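PDB 3EF4: blue copper protein from Hyphomicrobium denitrificans, which binds a single type 1 copper ion and probably shuttles electrons in the periplasm of this methylotrophic denitrifying bacterium. Local coordinates for residues Asn15-Phe19 with Met85-Val89. Where two conformers were deposited one is given. Residue numbers count along the deposited sequence, not the author numbering.
Sequences NTMVF and MGMVV. With CU (copper (II) ion), chain D.
At the copper end of the cupredoxin fold, two neighbouring parallel strands run side by side: N15-F19 leads into strand 18-26 and M85-V89 into strand 88-93. Their end-to-end directions differ by 22°, with V18 CA 4.9 Å from M87 CA and F19 CA 6.1 Å from V89 CA. M17 turns the chain through a corner at phi/psi 55/74, G86 adopts the positive phi of 100°, and M87 centres an inverse gamma turn before V88 and V89 become extended.

No direct hydrogen bond joins the segments; two waters bridge them. One accepts from T16 OG1 (2.9 Å) and donates to M85 O (2.7 Å), while the other accepts from F19 N (2.9 Å) and donates to V88 O (2.8 Å).

Apolar side chains also meet across the interface: M17 CG lies 4.1 Å from M85 CB and M17 CB 4.1 Å from M87 CB, while the carbonyl M17 O comes within 3.2 Å of M87 CB in van der Waals contact. The F19 ring (chi1 -72°) is sandwiched by CH-pi contacts, with M87 CE 4.0 Å from its centroid over one face and V89 CG1 3.9 Å from it over the opposite face.

M87 extends in an all-trans rotamer, placing its sulfur in an oblique Met-aromatic contact with F19 and in the copper site alongside H41, C79 and H82; M87 SD binds CU at 2.5 Å.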
# COMPACT_ATOMS: atom_id res chain seq x y z
N ASN A 15 11.36 -12.48 1.25
CA ASN A 15 10.61 -11.91 0.13
C ASN A 15 11.29 -10.62 -0.36
O ASN A 15 11.61 -9.78 0.50
CB ASN A 15 9.15 -11.68 0.49
CG ASN A 15 8.46 -12.91 1.09
OD1 ASN A 15 8.26 -13.94 0.47
ND2 ASN A 15 8.06 -12.74 2.35
N THR A 16 11.48 -10.49 -1.67
CA THR A 16 12.09 -9.26 -2.20
C THR A 16 11.07 -8.22 -2.72
O THR A 16 9.98 -8.50 -3.19
CB THR A 16 13.02 -9.56 -3.37
OG1 THR A 16 12.19 -10.19 -4.38
CG2 THR A 16 14.17 -10.46 -2.94
N MET A 17 11.50 -6.98 -2.65
CA MET A 17 10.81 -5.75 -3.06
C MET A 17 9.45 -5.69 -2.35
O MET A 17 8.38 -5.92 -2.90
CB MET A 17 10.63 -5.68 -4.56
CG MET A 17 11.89 -5.98 -5.31
SD MET A 17 13.20 -4.82 -4.84
CE MET A 17 14.41 -5.22 -6.11
N VAL A 18 9.55 -5.39 -1.08
CA VAL A 18 8.39 -5.42 -0.23
C VAL A 18 8.18 -4.15 0.56
O VAL A 18 9.12 -3.49 1.01
CB VAL A 18 8.45 -6.61 0.77
CG1 VAL A 18 8.56 -7.91 0.01
CG2 VAL A 18 9.62 -6.46 1.71
N PHE A 19 6.90 -3.84 0.76
CA PHE A 19 6.50 -2.95 1.82
C PHE A 19 6.27 -3.77 3.08
O PHE A 19 5.60 -4.80 3.03
CB PHE A 19 5.20 -2.24 1.42
CG PHE A 19 5.32 -1.19 0.36
CD1 PHE A 19 5.90 0.05 0.56
CD2 PHE A 19 4.83 -1.44 -0.91
CE1 PHE A 19 5.97 0.98 -0.44
CE2 PHE A 19 4.89 -0.51 -1.90
CZ PHE A 19 5.47 0.73 -1.68
N MET A 85 7.32 -6.53 -9.61
CA MET A 85 8.01 -7.47 -8.76
C MET A 85 7.23 -7.70 -7.50
O MET A 85 7.71 -8.35 -6.59
CB MET A 85 9.42 -6.96 -8.44
CG MET A 85 10.39 -7.08 -9.60
SD MET A 85 12.00 -6.26 -9.51
CE MET A 85 11.56 -4.80 -10.30
N GLY A 86 6.02 -7.16 -7.41
CA GLY A 86 5.22 -7.44 -6.23
C GLY A 86 5.21 -6.37 -5.17
O GLY A 86 4.63 -6.61 -4.12
N MET A 87 5.81 -5.19 -5.39
CA MET A 87 5.92 -4.22 -4.32
C MET A 87 4.66 -3.33 -4.28
O MET A 87 4.53 -2.33 -4.95
CB MET A 87 7.20 -3.40 -4.47
CG MET A 87 7.51 -2.63 -3.18
SD MET A 87 9.27 -2.19 -3.10
CE MET A 87 9.20 -1.20 -1.59
N VAL A 88 3.70 -3.83 -3.49
CA VAL A 88 2.37 -3.33 -3.35
C VAL A 88 1.96 -3.37 -1.88
O VAL A 88 2.41 -4.29 -1.16
CB VAL A 88 1.35 -4.04 -4.26
CG1 VAL A 88 1.21 -5.52 -3.92
CG2 VAL A 88 -0.00 -3.37 -4.25
N VAL A 89 1.16 -2.44 -1.42
CA VAL A 89 0.71 -2.35 -0.04
C VAL A 89 -0.74 -1.93 -0.04
O VAL A 89 -1.20 -1.18 -0.90
CB VAL A 89 1.60 -1.38 0.75
CG1 VAL A 89 1.64 0.02 0.12
CG2 VAL A 89 1.20 -1.29 2.22
CU CU D . 10.55 -0.63 -4.60
O HOH W 1 9.87 -9.89 -6.02
O HOH W 2 4.91 -5.53 -0.61